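Local coordinates for protein acetylxylan esterase A (Aspergillus awamori, PDB 5X6S) that removes acetyl side groups from the backbone of acetylated xylan, a serine esterase reaction in the breakdown of plant hemicellulose, at residues A129-S143 with M183-Y197. Sequence-based numbering, arbitrary orientation.
Sequences AATYPELFAAATVYS and MYSGYSGSRPRMQIY. With NA (sodium ion), chain G.
Y197 lays one face of its ring against Y142 in an offset stack, the centroids 4.5 Å apart and the planes 21° from parallel. The two residues are paired on one face of the parallel strands, and with the same first torsion (chi1 -71°, CG beside the backbone N) their rings leave side by side, Y142 CE1 coming within 3.4 Å of Y197 CD1. The edge of the Y197 ring meets the methyl CG2 of T140, whose hydroxyl OG1 gives a hydrogen bond to Q195 OE1 (2.9 Å). Y142 OH is held by D268 and H264, so a tyrosine suits this place, having a flat face to stack and a polar end for those partners. Strands 138-142 and 193-197 are parallel neighbours in the central sheet of the alpha/beta-hydrolase fold, and helix 120-131, which follows the by-similarity nucleophile S119, leads into the first of them. The backbone bond from Y197 N to V141 O is short and straight (2.7 Å, 165° at the hydrogen). V141 shares the other face of the sheet with I196, its CG2 pressed tightly against I196 CD1 (3.5 Å).

Where the strands begin, P192 lies against the end of helix 120-131 and the loop before strand 138-142: its CG touches A129 CB at 3.6 Å, while its CB packs on F136 CB. With no N-H to satisfy, proline can be buried here, its compact ring offering CB and CG to apolar neighbours, and small A129 lets it come close. In the 3-10 segment that follows the helix, P133 sets CG over one face of the Y187 ring, 3.4 Å from CE2, and Y187 OH bonds to S190 O in the carbonyl plane.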
loop_
_atom_site.group_PDB
_atom_site.type_symbol
_atom_site.label_atom_id
_atom_site.label_comp_id
_atom_site.label_asym_id
_atom_site.label_seq_id
_atom_site.Cartn_x
_atom_site.Cartn_y
_atom_site.Cartn_z
ATOM N N ALA A 129 -11.158 0.816 -6.435
ATOM C CA ALA A 129 -10.947 1.433 -5.127
ATOM C C ALA A 129 -11.457 0.523 -3.983
ATOM O O ALA A 129 -10.863 0.467 -2.927
ATOM C CB ALA A 129 -11.618 2.797 -5.072
ATOM N N ALA A 130 -12.582 -0.121 -4.197
ATOM C CA ALA A 130 -13.237 -0.981 -3.211
ATOM C C ALA A 130 -12.640 -2.379 -3.118
ATOM O O ALA A 130 -12.604 -2.969 -2.025
ATOM C CB ALA A 130 -14.698 -1.092 -3.552
ATOM N N THR A 131 -12.203 -2.932 -4.241
ATOM C CA THR A 131 -11.737 -4.332 -4.273
ATOM C C THR A 131 -10.223 -4.443 -4.013
ATOM O O THR A 131 -9.798 -5.407 -3.388
ATOM C CB THR A 131 -12.069 -5.040 -5.603
ATOM O OG1 THR A 131 -11.674 -4.218 -6.712
ATOM C CG2 THR A 131 -13.571 -5.380 -5.713
ATOM N N TYR A 132 -9.426 -3.486 -4.525
ATOM C CA TYR A 132 -7.956 -3.411 -4.312
ATOM C C TYR A 132 -7.523 -2.058 -3.689
ATOM O O TYR A 132 -6.624 -1.392 -4.184
ATOM C CB TYR A 132 -7.174 -3.805 -5.616
ATOM C CG TYR A 132 -7.647 -5.137 -6.072
ATOM C CD1 TYR A 132 -7.030 -6.308 -5.620
ATOM C CD2 TYR A 132 -8.794 -5.261 -6.868
ATOM C CE1 TYR A 132 -7.519 -7.541 -5.973
ATOM C CE2 TYR A 132 -9.286 -6.499 -7.233
ATOM C CZ TYR A 132 -8.645 -7.639 -6.753
ATOM O OH TYR A 132 -9.160 -8.868 -7.076
ATOM N N PRO A 133 -8.187 -1.635 -2.568
ATOM C CA PRO A 133 -7.846 -0.321 -1.964
ATOM C C PRO A 133 -6.357 -0.149 -1.647
ATOM O O PRO A 133 -5.828 0.952 -1.765
ATOM C CB PRO A 133 -8.672 -0.313 -0.667
ATOM C CG PRO A 133 -8.932 -1.772 -0.370
ATOM C CD PRO A 133 -9.161 -2.364 -1.734
ATOM N N GLU A 134 -5.687 -1.257 -1.310
ATOM C CA GLU A 134 -4.255 -1.300 -0.969
ATOM C C GLU A 134 -3.318 -0.828 -2.066
ATOM O O GLU A 134 -2.224 -0.415 -1.772
ATOM C CB GLU A 134 -3.832 -2.719 -0.523
ATOM C CG GLU A 134 -3.777 -3.815 -1.628
ATOM C CD GLU A 134 -5.114 -4.448 -2.002
ATOM O OE1 GLU A 134 -6.163 -4.008 -1.471
ATOM O OE2 GLU A 134 -5.137 -5.396 -2.835
ATOM N N LEU A 135 -3.752 -0.896 -3.336
ATOM C CA LEU A 135 -2.881 -0.527 -4.439
ATOM C C LEU A 135 -2.823 0.992 -4.760
ATOM O O LEU A 135 -1.844 1.465 -5.347
ATOM C CB LEU A 135 -3.285 -1.300 -5.705
ATOM C CG LEU A 135 -3.089 -2.801 -5.654
ATOM C CD1 LEU A 135 -3.593 -3.423 -6.963
ATOM C CD2 LEU A 135 -1.647 -3.209 -5.362
ATOM N N PHE A 136 -3.856 1.745 -4.356
ATOM C CA PHE A 136 -4.127 3.065 -4.926
ATOM C C PHE A 136 -4.078 4.187 -3.891
ATOM O O PHE A 136 -4.755 4.106 -2.867
ATOM C CB PHE A 136 -5.453 3.082 -5.648
ATOM C CG PHE A 136 -5.541 2.078 -6.760
ATOM C CD1 PHE A 136 -4.766 2.233 -7.911
ATOM C CD2 PHE A 136 -6.333 0.942 -6.613
ATOM C CE1 PHE A 136 -4.791 1.285 -8.908
ATOM C CE2 PHE A 136 -6.360 -0.024 -7.583
ATOM C CZ PHE A 136 -5.601 0.137 -8.753
ATOM N N ALA A 137 -3.257 5.218 -4.185
ATOM C CA ALA A 137 -3.114 6.414 -3.369
ATOM C C ALA A 137 -4.282 7.354 -3.556
ATOM O O ALA A 137 -4.706 8.034 -2.618
ATOM C CB ALA A 137 -1.816 7.119 -3.729
ATOM N N ALA A 138 -4.839 7.391 -4.775
ATOM C CA ALA A 138 -5.968 8.292 -5.128
ATOM C C ALA A 138 -6.558 7.830 -6.409
ATOM O O ALA A 138 -5.878 7.094 -7.185
ATOM C CB ALA A 138 -5.514 9.757 -5.256
ATOM N N ALA A 139 -7.797 8.237 -6.656
ATOM C CA ALA A 139 -8.572 7.861 -7.823
ATOM C C ALA A 139 -9.379 9.032 -8.279
ATOM O O ALA A 139 -9.864 9.809 -7.410
ATOM C CB ALA A 139 -9.527 6.744 -7.511
ATOM N N THR A 140 -9.591 9.141 -9.599
ATOM C CA THR A 140 -10.465 10.201 -10.183
ATOM C C THR A 140 -11.504 9.517 -11.036
ATOM O O THR A 140 -11.161 8.753 -11.958
ATOM C CB THR A 140 -9.638 11.290 -10.969
ATOM O OG1 THR A 140 -8.756 11.987 -10.071
ATOM C CG2 THR A 140 -10.556 12.336 -11.651
ATOM N N VAL A 141 -12.769 9.797 -10.781
ATOM C CA VAL A 141 -13.904 9.169 -11.422
ATOM C C VAL A 141 -14.596 10.191 -12.328
ATOM O O VAL A 141 -15.096 11.240 -11.833
ATOM C CB VAL A 141 -14.895 8.593 -10.361
ATOM C CG1 VAL A 141 -16.113 7.964 -10.954
ATOM C CG2 VAL A 141 -14.180 7.595 -9.432
ATOM N N TYR A 142 -14.565 9.929 -13.632
ATOM C CA TYR A 142 -15.276 10.752 -14.644
ATOM C C TYR A 142 -16.612 10.109 -15.071
ATOM O O TYR A 142 -16.674 9.282 -15.997
ATOM C CB TYR A 142 -14.394 11.073 -15.876
ATOM C CG TYR A 142 -13.305 12.038 -15.582
ATOM C CD1 TYR A 142 -13.588 13.411 -15.437
ATOM C CD2 TYR A 142 -11.982 11.623 -15.413
ATOM C CE1 TYR A 142 -12.600 14.307 -15.120
ATOM C CE2 TYR A 142 -10.957 12.565 -15.100
ATOM C CZ TYR A 142 -11.287 13.894 -14.984
ATOM O OH TYR A 142 -10.360 14.839 -14.696
ATOM N N SER A 143 -17.706 10.499 -14.384
ATOM C CA SER A 143 -19.063 10.037 -14.792
ATOM C C SER A 143 -19.236 8.529 -14.720
ATOM O O SER A 143 -19.324 7.837 -15.748
ATOM C CB SER A 143 -19.419 10.537 -16.197
ATOM O OG SER A 143 -19.166 11.938 -16.333
ATOM N N MET A 183 -16.750 -5.729 -0.375
ATOM C CA MET A 183 -15.899 -6.101 -1.512
ATOM C C MET A 183 -14.490 -6.511 -1.045
ATOM O O MET A 183 -13.768 -7.176 -1.784
ATOM C CB MET A 183 -15.824 -4.954 -2.503
ATOM C CG MET A 183 -17.213 -4.566 -2.993
ATOM S SD MET A 183 -17.212 -3.612 -4.508
ATOM C CE MET A 183 -18.970 -3.484 -4.721
ATOM N N TYR A 184 -14.061 -6.035 0.112
ATOM C CA TYR A 184 -12.906 -6.596 0.778
ATOM C C TYR A 184 -13.234 -6.695 2.270
ATOM O O TYR A 184 -12.778 -5.853 3.063
ATOM C CB TYR A 184 -11.630 -5.743 0.534
ATOM C CG TYR A 184 -10.333 -6.353 0.990
ATOM C CD1 TYR A 184 -10.293 -7.528 1.734
ATOM C CD2 TYR A 184 -9.099 -5.753 0.661
ATOM C CE1 TYR A 184 -9.094 -8.074 2.136
ATOM C CE2 TYR A 184 -7.906 -6.280 1.091
ATOM C CZ TYR A 184 -7.889 -7.433 1.840
ATOM O OH TYR A 184 -6.690 -7.958 2.302
ATOM N N SER A 185 -13.998 -7.712 2.679
ATOM C CA SER A 185 -14.450 -7.688 4.090
ATOM C C SER A 185 -13.322 -7.807 5.088
ATOM O O SER A 185 -12.356 -8.579 4.895
ATOM C CB SER A 185 -15.608 -8.643 4.444
ATOM O OG SER A 185 -15.257 -9.952 4.223
ATOM N N GLY A 186 -13.422 -6.989 6.122
ATOM C CA GLY A 186 -12.431 -6.989 7.182
ATOM C C GLY A 186 -11.246 -6.083 6.944
ATOM O O GLY A 186 -10.442 -5.854 7.839
ATOM N N TYR A 187 -11.131 -5.537 5.727
ATOM C CA TYR A 187 -10.015 -4.673 5.410
ATOM C C TYR A 187 -10.114 -3.388 6.165
ATOM O O TYR A 187 -11.141 -2.753 6.111
ATOM C CB TYR A 187 -9.992 -4.302 3.912
ATOM C CG TYR A 187 -8.827 -3.429 3.531
ATOM C CD1 TYR A 187 -7.536 -3.960 3.477
ATOM C CD2 TYR A 187 -9.002 -2.105 3.176
ATOM C CE1 TYR A 187 -6.455 -3.202 3.089
ATOM C CE2 TYR A 187 -7.890 -1.303 2.807
ATOM C CZ TYR A 187 -6.622 -1.869 2.743
ATOM O OH TYR A 187 -5.504 -1.137 2.379
ATOM N N SER A 188 -9.028 -2.968 6.792
ATOM C CA SER A 188 -9.070 -1.635 7.445
ATOM C C SER A 188 -7.754 -0.854 7.251
ATOM O O SER A 188 -7.313 -0.094 8.134
ATOM C CB SER A 188 -9.447 -1.758 8.941
ATOM O OG SER A 188 -8.540 -2.644 9.565
ATOM N N GLY A 189 -7.119 -1.025 6.091
ATOM C CA GLY A 189 -5.935 -0.271 5.809
ATOM C C GLY A 189 -6.221 0.933 4.889
ATOM O O GLY A 189 -7.350 1.388 4.737
ATOM N N SER A 190 -5.159 1.387 4.254
ATOM C CA SER A 190 -5.133 2.495 3.320
ATOM C C SER A 190 -6.186 2.323 2.244
ATOM O O SER A 190 -6.343 1.213 1.710
ATOM C CB SER A 190 -3.749 2.436 2.685
ATOM O OG SER A 190 -3.548 3.494 1.811
ATOM N N ARG A 191 -6.880 3.402 1.885
ATOM C CA ARG A 191 -7.748 3.404 0.688
ATOM C C ARG A 191 -7.446 4.656 -0.175
ATOM O O ARG A 191 -6.968 5.670 0.372
ATOM C CB ARG A 191 -9.202 3.417 1.101
ATOM C CG ARG A 191 -9.614 2.350 2.131
ATOM C CD ARG A 191 -11.087 2.529 2.534
ATOM N NE ARG A 191 -11.528 1.407 3.355
ATOM C CZ ARG A 191 -12.115 0.309 2.899
ATOM N NH1 ARG A 191 -12.377 0.181 1.621
ATOM N NH2 ARG A 191 -12.433 -0.688 3.744
ATOM N N PRO A 192 -7.712 4.605 -1.484
ATOM C CA PRO A 192 -7.399 5.834 -2.254
ATOM C C PRO A 192 -8.286 7.036 -1.883
ATOM O O PRO A 192 -9.504 6.860 -1.664
ATOM C CB PRO A 192 -7.663 5.420 -3.713
ATOM C CG PRO A 192 -8.604 4.238 -3.618
ATOM C CD PRO A 192 -8.232 3.531 -2.344
ATOM N N ARG A 193 -7.687 8.221 -1.892
ATOM C CA ARG A 193 -8.443 9.483 -1.847
ATOM C C ARG A 193 -9.282 9.559 -3.138
ATOM O O ARG A 193 -8.732 9.411 -4.232
ATOM C CB ARG A 193 -7.489 10.647 -1.750
ATOM C CG ARG A 193 -6.580 10.637 -0.554
ATOM C CD ARG A 193 -5.613 11.848 -0.592
ATOM N NE ARG A 193 -4.499 11.695 -1.557
ATOM C CZ ARG A 193 -4.459 12.262 -2.764
ATOM N NH1 ARG A 193 -5.447 13.017 -3.172
ATOM N NH2 ARG A 193 -3.419 12.052 -3.567
ATOM N N MET A 194 -10.600 9.760 -3.015
ATOM C CA MET A 194 -11.521 9.726 -4.117
ATOM C C MET A 194 -11.924 11.121 -4.607
ATOM O O MET A 194 -12.304 11.972 -3.813
ATOM C CB MET A 194 -12.784 8.962 -3.754
ATOM C CG MET A 194 -12.596 7.553 -3.241
ATOM S SD MET A 194 -11.681 6.495 -4.434
ATOM C CE MET A 194 -12.854 6.424 -5.735
ATOM N N GLN A 195 -11.889 11.315 -5.922
ATOM C CA GLN A 195 -12.375 12.529 -6.577
ATOM C C GLN A 195 -13.365 12.123 -7.622
ATOM O O GLN A 195 -13.031 11.365 -8.567
ATOM C CB GLN A 195 -11.209 13.280 -7.221
ATOM C CG GLN A 195 -11.588 14.544 -7.932
ATOM C CD GLN A 195 -10.363 15.205 -8.562
ATOM O OE1 GLN A 195 -9.729 14.637 -9.482
ATOM N NE2 GLN A 195 -9.992 16.373 -8.051
ATOM N N ILE A 196 -14.603 12.609 -7.477
ATOM C CA ILE A 196 -15.760 12.167 -8.266
ATOM C C ILE A 196 -16.325 13.324 -9.110
ATOM O O ILE A 196 -16.854 14.297 -8.548
ATOM C CB ILE A 196 -16.880 11.623 -7.335
ATOM C CG1 ILE A 196 -16.307 10.669 -6.288
ATOM C CG2 ILE A 196 -18.081 11.066 -8.128
ATOM C CD1 ILE A 196 -15.601 9.415 -6.827
ATOM N N TYR A 197 -16.241 13.220 -10.442
ATOM C CA TYR A 197 -16.850 14.176 -11.357
ATOM C C TYR A 197 -18.150 13.619 -11.926
ATOM O O TYR A 197 -18.260 12.434 -12.214
ATOM C CB TYR A 197 -15.953 14.446 -12.565
ATOM C CG TYR A 197 -14.687 15.248 -12.341
ATOM C CD1 TYR A 197 -13.487 14.646 -11.901
ATOM C CD2 TYR A 197 -14.657 16.608 -12.640
ATOM C CE1 TYR A 197 -12.309 15.404 -11.764
ATOM C CE2 TYR A 197 -13.471 17.357 -12.529
ATOM C CZ TYR A 197 -12.308 16.764 -12.094
ATOM O OH TYR A 197 -11.168 17.542 -12.004
HETATM NA NA NA G . 0.378 -0.375 -0.402
HETATM O O HOH W 1 -11.521 1.956 -0.696
HETATM O O HOH W 2 -13.661 -2.112 0.255
HETATM O O HOH W 3 -4.254 2.679 -0.681
HETATM O O HOH W 4 -3.051 9.275 -0.673
HETATM O O HOH W 5 -4.594 6.825 0.449
HETATM O O HOH W 6 -0.258 -2.380 0.750
HETATM O O HOH W 7 0.650 1.163 -1.647
#